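Local coordinates for protein serpin-ZX (Arabidopsis thaliana, PDB 3LE2) that inhibits target proteases, among them metacaspase-9 and RD21A, by offering a reactive centre loop that is cleaved and covalently traps the enzyme, restraining programmed cell death, at residues Thr26-Gln29 with Asn30-Val33; Leu253-Ile256 with Val257-Gly261; Gly177-Asn180 with Glu181-Glu185; Ser215-Asp218 with Gly219-Val222. All coordinates share one frame; numbering follows the deposited sequence.

From the N terminus the contacts come in series: interaction 1 turns the chain from helix 5-25 into strand 33-35, interaction 3 carries it from strand 167-176 toward strand 189-194, interaction 4 closes the hairpin of strands 212-217 and 220-226, and interaction 2 lies at the C-terminal part of helix 249-258. Each is local, within one continuous run of residues, so none nests within or crosses another. Interactions 2 and 4 meet directly, with K255 CD 3.9 Å from F220 CE1, which sets the helix against the hairpin. Interaction 3 reaches the same hairpin farther along, where W179 and F183 rest on L225. Interactions 1 and 2 do not touch, yet both border helix 5-25.

Interaction 1 of 4, residues Thr26-Gln29 with Asn30-Val33; sequences TVSQ and NSNV
A type I beta turn from S28 to S31 reverses the chain between helix 5-25 and strand 33-35, with V27, just before it, meeting V33, shortly after it. The turn is closed by S31 N, which donates to S28 O at 3.0 Å. Q29 and N30 fill the two corner positions, where polar side chains are at home near solvent. With chi1 at 75°, S28 OG sits between its own backbone N and carbonyl carbon, a rotamer that swings it toward S31. The two OG atoms of S28 and S31 are modelled 2.4 Å apart, and either hydroxyl could be the donor; so short a separation makes the exact length doubtful. A water also bridges the corner, lying 3.2 Å from S28 OG and accepting from N30 N at 3.1 Å. Beside the serine pair, V27 CB packs on S31 CB at 3.7 Å, and V27 CG2 meets V33 CG2 at 3.9 Å. S31 O accepts a hydrogen bond from Q387 NE2. The chemistry is thus divided: the S31 N to S28 O bond and the water hold the polar turn, and the two valines bring apolar carbon together beside it, V27 also touching F286.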
# COMPACT_ATOMS: atom_id res chain seq x y z
N THR A 26 -6.56 3.44 -14.50
CA THR A 26 -7.93 2.93 -14.50
C THR A 26 -8.93 3.81 -13.75
O THR A 26 -10.12 3.51 -13.72
CB THR A 26 -8.02 1.51 -13.87
OG1 THR A 26 -7.84 1.61 -12.46
CG2 THR A 26 -6.96 0.56 -14.45
N VAL A 27 -8.47 4.88 -13.11
CA VAL A 27 -9.41 5.75 -12.40
C VAL A 27 -9.51 7.10 -13.10
O VAL A 27 -8.70 7.41 -13.97
CB VAL A 27 -9.08 5.91 -10.90
CG1 VAL A 27 -9.10 4.55 -10.21
CG2 VAL A 27 -7.74 6.62 -10.71
N SER A 28 -10.52 7.88 -12.73
CA SER A 28 -10.70 9.19 -13.35
C SER A 28 -9.60 10.18 -12.94
O SER A 28 -8.91 9.99 -11.94
CB SER A 28 -12.06 9.78 -12.96
OG SER A 28 -12.01 10.23 -11.63
N GLN A 29 -9.47 11.24 -13.72
CA GLN A 29 -8.43 12.24 -13.52
C GLN A 29 -8.27 12.68 -12.07
O GLN A 29 -7.16 12.79 -11.56
CB GLN A 29 -8.73 13.47 -14.38
CG GLN A 29 -7.65 14.52 -14.29
CD GLN A 29 -7.87 15.65 -15.26
OE1 GLN A 29 -8.95 16.24 -15.30
NE2 GLN A 29 -6.85 15.96 -16.05
N ASN A 30 -9.40 12.95 -11.42
CA ASN A 30 -9.39 13.52 -10.09
C ASN A 30 -9.69 12.50 -8.99
O ASN A 30 -10.11 12.87 -7.90
CB ASN A 30 -10.39 14.69 -10.01
CG ASN A 30 -10.04 15.82 -10.98
OD1 ASN A 30 -10.92 16.51 -11.49
ND2 ASN A 30 -8.74 16.02 -11.23
N SER A 31 -9.44 11.22 -9.27
CA SER A 31 -9.67 10.15 -8.29
C SER A 31 -8.43 9.86 -7.46
O SER A 31 -7.42 9.43 -8.00
CB SER A 31 -10.11 8.85 -8.98
OG SER A 31 -11.36 8.98 -9.63
N ASN A 32 -8.52 10.06 -6.15
CA ASN A 32 -7.45 9.68 -5.25
C ASN A 32 -7.25 8.17 -5.31
O ASN A 32 -8.20 7.43 -5.58
CB ASN A 32 -7.80 10.10 -3.82
CG ASN A 32 -7.80 11.60 -3.65
OD1 ASN A 32 -7.05 12.31 -4.33
ND2 ASN A 32 -8.64 12.09 -2.75
N VAL A 33 -6.02 7.73 -5.05
CA VAL A 33 -5.69 6.31 -4.99
C VAL A 33 -4.90 6.00 -3.71
O VAL A 33 -4.04 6.79 -3.31
CB VAL A 33 -4.82 5.87 -6.19
CG1 VAL A 33 -4.38 4.41 -6.02
CG2 VAL A 33 -5.54 6.07 -7.49
O HOH W 1 -12.25 13.25 -12.52

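Interaction 2 of 4, residues Leu253-Ile256 with Val257-Gly261; sequences LDKI and VSTPG
Two side-chain torsions turn hydroxyls back onto the end of helix 249-258: chi1 of T259, -45°, sets OG1 opposite its carbonyl carbon and facing K255, and chi1 of S258, 57°, folds OG toward the preceding turn. T259 OG1 donates to K255 O at 2.7 Å, tilted 34° from the carbonyl plane, and so takes up a carbonyl of the last turn. S258 OG lies 2.9 Å from D254 O and 3.1 Å from K255 O; its one proton can serve either, and which is not settled. Serine and threonine suit these positions because each is short enough to reach a carbonyl one turn back while the chain leaves the helix.

V257 N donates to L253 O at 2.9 Å in an ordinary i to i-4 bond, and S258 N likewise reaches D254 O at 3.1 Å. T259 N donates to I256 O at 3.3 Å, three residues back. V257 CG2 leans over L253 O at 3.2 Å and approaches L253 CD1 at 4.4 Å, a loose apolar touch on the inner side.

L253 is pressed between helix 5-25, where it meets M17, K21 and I24, and strand 370-376, where both it and I256 rest on L371. V257 touches N18 of helix 5-25, and D254 makes a salt bridge to K21 of that helix.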
# COMPACT_ATOMS: atom_id res chain seq x y z
N LEU A 253 5.76 10.26 -12.06
CA LEU A 253 5.53 8.83 -11.87
C LEU A 253 6.21 8.04 -13.01
O LEU A 253 6.74 6.95 -12.80
CB LEU A 253 4.03 8.52 -11.74
CG LEU A 253 3.65 7.08 -11.36
CD1 LEU A 253 4.32 6.59 -10.05
CD2 LEU A 253 2.17 6.92 -11.27
N ASP A 254 6.21 8.60 -14.21
CA ASP A 254 6.97 7.98 -15.31
C ASP A 254 8.46 7.86 -14.98
O ASP A 254 9.06 6.81 -15.19
CB ASP A 254 6.79 8.76 -16.61
CG ASP A 254 5.41 8.58 -17.21
OD1 ASP A 254 4.70 7.62 -16.82
OD2 ASP A 254 5.06 9.39 -18.09
N LYS A 255 9.05 8.94 -14.48
CA LYS A 255 10.44 8.93 -14.02
C LYS A 255 10.68 7.87 -12.95
O LYS A 255 11.61 7.07 -13.05
CB LYS A 255 10.85 10.29 -13.47
CG LYS A 255 12.19 10.27 -12.72
CD LYS A 255 12.58 11.67 -12.24
CE LYS A 255 13.24 12.51 -13.36
NZ LYS A 255 13.68 13.87 -12.89
N ILE A 256 9.84 7.87 -11.93
CA ILE A 256 9.94 6.87 -10.88
C ILE A 256 9.90 5.45 -11.46
O ILE A 256 10.76 4.64 -11.17
CB ILE A 256 8.85 7.07 -9.82
CG1 ILE A 256 9.09 8.41 -9.12
CG2 ILE A 256 8.83 5.92 -8.82
CD1 ILE A 256 8.00 8.81 -8.18
N VAL A 257 8.93 5.18 -12.31
CA VAL A 257 8.76 3.85 -12.88
C VAL A 257 9.96 3.38 -13.71
O VAL A 257 10.28 2.20 -13.73
CB VAL A 257 7.46 3.77 -13.71
CG1 VAL A 257 7.42 2.52 -14.54
CG2 VAL A 257 6.26 3.81 -12.79
N SER A 258 10.63 4.32 -14.37
CA SER A 258 11.74 4.00 -15.26
C SER A 258 13.13 4.00 -14.60
O SER A 258 14.13 3.68 -15.24
CB SER A 258 11.73 4.96 -16.45
OG SER A 258 11.79 6.31 -16.02
N THR A 259 13.21 4.36 -13.32
CA THR A 259 14.50 4.46 -12.62
C THR A 259 14.65 3.41 -11.51
O THR A 259 14.06 3.54 -10.44
CB THR A 259 14.66 5.86 -11.99
OG1 THR A 259 14.26 6.86 -12.94
CG2 THR A 259 16.10 6.11 -11.56
N PRO A 260 15.44 2.36 -11.76
CA PRO A 260 15.68 1.33 -10.75
C PRO A 260 16.14 1.93 -9.41
O PRO A 260 16.90 2.91 -9.40
CB PRO A 260 16.80 0.49 -11.37
CG PRO A 260 16.59 0.64 -12.84
CD PRO A 260 16.15 2.07 -13.02
N GLY A 261 15.67 1.35 -8.30
CA GLY A 261 16.02 1.86 -6.98
C GLY A 261 15.58 3.28 -6.66
O GLY A 261 16.04 3.87 -5.70

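Interaction 3 of 4, residues Gly177-Asn180 with Glu181-Glu185; sequences GTWN and EKFDE. With ACT (acetate ion), chain D.
The backbone from W179 to D184 runs extended except for a bend at N180, and no hydrogen bond joins the two halves, so the contact between W179 and F183 is made by their rings. The edge of F183 is directed at the face of the five-membered ring of W179 in an offset edge-to-face pair, with centroids 5.4 Å apart and planes at 73°. F183 CE2 does the touching: it stands over the indole face 3.7 Å from W179 CD1 and 3.8 Å from W179 NE1. In both residues CG is anti to the carbonyl carbon (chi1 -60° in W179, -65° in F183), and with this setting the F183 edge reaches the W179 face.

Between them the backbone adds a smaller contact, E181 O to W179 CB at 3.5 Å. Large aromatics suit the two buried positions, and charged E181 and K182 suit the exposed ones. At the start of the segment T178 N gives a weak hydrogen bond of 3.2 Å to the O atom of an acetate ion, probably a guest from the crystallisation liquor.

The tryptophan lies in what serpin nomenclature calls the breach, at the end of strand 167-176 where the reactive centre loop begins. W179 NE1 is bonded to N336 O, the ring stacks on Y227, and the backbone of W179 is hydrogen-bonded to E338, just before that loop, and to T340 within it, while K182 forms a salt bridge to E341 of the loop. W179 and F183 both pack on L225 of strand 220-226, which links the loop's root to the neighbouring hairpin.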
# COMPACT_ATOMS: atom_id res chain seq x y z
N GLY A 177 -1.53 5.93 12.19
CA GLY A 177 -0.38 6.26 13.00
C GLY A 177 -0.41 7.69 13.48
O GLY A 177 -0.99 8.57 12.84
N THR A 178 0.21 7.92 14.63
CA THR A 178 0.42 9.25 15.17
C THR A 178 1.80 9.75 14.72
O THR A 178 2.77 8.99 14.80
CB THR A 178 0.40 9.22 16.71
OG1 THR A 178 -0.92 8.87 17.16
CG2 THR A 178 0.76 10.56 17.27
N TRP A 179 1.88 11.00 14.27
CA TRP A 179 3.15 11.60 13.87
C TRP A 179 4.10 11.71 15.06
O TRP A 179 3.67 11.87 16.21
CB TRP A 179 2.97 13.01 13.30
CG TRP A 179 2.09 13.12 12.07
CD1 TRP A 179 1.00 13.92 11.91
CD2 TRP A 179 2.25 12.41 10.83
NE1 TRP A 179 0.46 13.76 10.66
CE2 TRP A 179 1.21 12.83 9.98
CE3 TRP A 179 3.16 11.46 10.36
CZ2 TRP A 179 1.07 12.34 8.68
CZ3 TRP A 179 3.01 10.97 9.07
CH2 TRP A 179 1.97 11.41 8.25
N ASN A 180 5.39 11.61 14.77
CA ASN A 180 6.44 11.90 15.74
C ASN A 180 6.42 13.38 16.17
O ASN A 180 6.76 13.71 17.30
CB ASN A 180 7.80 11.54 15.16
CG ASN A 180 8.82 11.20 16.21
OD1 ASN A 180 8.48 10.75 17.30
ND2 ASN A 180 10.09 11.40 15.89
N GLU A 181 6.01 14.25 15.26
CA GLU A 181 5.86 15.67 15.54
C GLU A 181 4.46 16.14 15.15
O GLU A 181 4.14 16.23 13.97
CB GLU A 181 6.86 16.47 14.71
CG GLU A 181 8.31 16.24 15.07
CD GLU A 181 8.75 17.10 16.24
OE1 GLU A 181 8.03 18.07 16.57
OE2 GLU A 181 9.82 16.79 16.81
N LYS A 182 3.63 16.46 16.14
CA LYS A 182 2.30 16.96 15.83
C LYS A 182 2.38 18.28 15.07
O LYS A 182 3.39 18.98 15.12
CB LYS A 182 1.47 17.14 17.10
CG LYS A 182 2.01 18.19 18.08
CD LYS A 182 1.34 18.05 19.45
CE LYS A 182 1.90 19.03 20.46
NZ LYS A 182 1.37 18.75 21.83
N PHE A 183 1.32 18.60 14.33
CA PHE A 183 1.14 19.93 13.76
C PHE A 183 0.25 20.70 14.72
O PHE A 183 -0.59 20.10 15.38
CB PHE A 183 0.46 19.86 12.40
CG PHE A 183 1.26 19.17 11.36
CD1 PHE A 183 1.93 19.89 10.39
CD2 PHE A 183 1.35 17.78 11.34
CE1 PHE A 183 2.68 19.25 9.43
CE2 PHE A 183 2.08 17.14 10.37
CZ PHE A 183 2.75 17.87 9.41
N ASP A 184 0.42 22.02 14.78
CA ASP A 184 -0.45 22.85 15.60
C ASP A 184 -1.74 23.11 14.84
O ASP A 184 -1.77 23.86 13.85
CB ASP A 184 0.24 24.17 15.97
CG ASP A 184 -0.51 24.95 17.04
OD1 ASP A 184 -1.76 24.86 17.10
OD2 ASP A 184 0.14 25.65 17.83
N GLU A 185 -2.82 22.49 15.30
CA GLU A 185 -4.10 22.60 14.63
C GLU A 185 -4.59 24.04 14.57
O GLU A 185 -5.37 24.41 13.68
CB GLU A 185 -5.13 21.70 15.31
CG GLU A 185 -6.50 21.77 14.69
CD GLU A 185 -7.51 20.94 15.44
OE1 GLU A 185 -7.09 20.02 16.18
OE2 GLU A 185 -8.72 21.20 15.28
C ACT D . -1.75 4.82 16.72
O ACT D . -0.69 5.39 16.34
OXT ACT D . -2.83 5.23 16.22
CH3 ACT D . -1.71 3.69 17.72

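Interaction 4 of 4, residues Ser215-Asp218 with Gly219-Val222; sequences SAYD and GFKV. With SO4 (sulfate ion), chain B.
This is a tight beta hairpin, in which the turn D218-G219 joins strands 212-217 and 220-226 of serpin sheet B and S215 pairs with V222. These two form a hydrogen-bonded antiparallel pair: V222 N donates to S215 O at 2.9 Å, and S215 N returns a bond to V222 O at 3.0 Å. Y217 N donates to F220 O at 2.9 Å, close to the turn. G219 has phi 101°, where a CB would clash with D218 O, so glycine fits the corner.

Y217, F220 and V222 share one face of the sheet. Chi1 61° brings the F220 ring back alongside Y217, so that Y217 CB stands over its face, 3.8 Å from the centroid, a CH-pi contact, while the two rings, planes 24° apart, barely overlap. Y217 CE2 also meets V222 CG2 at 3.8 Å. On the other face A216 CB lies 3.9 Å from K221 CG, and K221 NZ is hydrogen-bonded to D363 O. H266 adds a third ring beside Y217 and F220.

D218 N donates to O2 of a sulfate, probably from the crystallisation liquor, at 2.8 Å. This polar main-chain bond contrasts with the face of Y217, F220 and V222, where the contacts are between carbons.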
# COMPACT_ATOMS: atom_id res chain seq x y z
N SER A 215 14.11 17.08 0.80
CA SER A 215 15.17 17.20 -0.20
C SER A 215 14.56 17.65 -1.53
O SER A 215 13.46 17.24 -1.89
CB SER A 215 15.91 15.87 -0.42
OG SER A 215 16.58 15.43 0.75
N ALA A 216 15.30 18.48 -2.26
CA ALA A 216 14.90 18.88 -3.60
C ALA A 216 15.74 18.15 -4.64
O ALA A 216 16.93 17.90 -4.45
CB ALA A 216 15.03 20.39 -3.77
N TYR A 217 15.10 17.82 -5.74
CA TYR A 217 15.73 17.14 -6.84
C TYR A 217 15.35 17.86 -8.15
O TYR A 217 14.68 18.89 -8.13
CB TYR A 217 15.27 15.68 -6.88
CG TYR A 217 15.57 14.93 -5.60
CD1 TYR A 217 16.82 14.37 -5.37
CD2 TYR A 217 14.61 14.79 -4.61
CE1 TYR A 217 17.10 13.69 -4.21
CE2 TYR A 217 14.88 14.11 -3.44
CZ TYR A 217 16.13 13.56 -3.24
OH TYR A 217 16.42 12.87 -2.07
N ASP A 218 15.80 17.33 -9.28
CA ASP A 218 15.52 17.96 -10.55
C ASP A 218 14.05 17.71 -10.93
O ASP A 218 13.68 16.63 -11.39
CB ASP A 218 16.48 17.39 -11.61
CG ASP A 218 16.33 18.07 -12.97
OD1 ASP A 218 15.56 19.05 -13.06
OD2 ASP A 218 17.00 17.62 -13.93
N GLY A 219 13.21 18.71 -10.69
CA GLY A 219 11.81 18.64 -11.09
C GLY A 219 10.80 18.32 -10.00
O GLY A 219 9.59 18.32 -10.25
N PHE A 220 11.29 18.02 -8.79
CA PHE A 220 10.40 17.63 -7.70
C PHE A 220 11.06 17.74 -6.35
O PHE A 220 12.26 17.98 -6.25
CB PHE A 220 9.89 16.20 -7.89
CG PHE A 220 10.98 15.17 -7.92
CD1 PHE A 220 11.72 14.93 -9.08
CD2 PHE A 220 11.27 14.41 -6.79
CE1 PHE A 220 12.72 13.96 -9.11
CE2 PHE A 220 12.29 13.44 -6.81
CZ PHE A 220 13.00 13.22 -7.97
N LYS A 221 10.26 17.58 -5.31
CA LYS A 221 10.77 17.54 -3.95
C LYS A 221 10.20 16.36 -3.19
O LYS A 221 9.16 15.81 -3.57
CB LYS A 221 10.45 18.84 -3.24
CG LYS A 221 11.15 20.04 -3.81
CD LYS A 221 10.54 21.31 -3.25
CE LYS A 221 10.91 22.50 -4.10
NZ LYS A 221 10.38 23.74 -3.47
N VAL A 222 10.90 15.95 -2.14
CA VAL A 222 10.40 14.88 -1.28
C VAL A 222 10.38 15.30 0.18
O VAL A 222 11.34 15.88 0.69
CB VAL A 222 11.21 13.60 -1.44
CG1 VAL A 222 10.61 12.50 -0.55
CG2 VAL A 222 11.24 13.17 -2.89
S SO4 B . 18.64 15.11 -9.42
O1 SO4 B . 19.24 13.81 -9.13
O2 SO4 B . 17.22 14.91 -9.75
O3 SO4 B . 18.72 16.01 -8.26
O4 SO4 B . 19.40 15.70 -10.53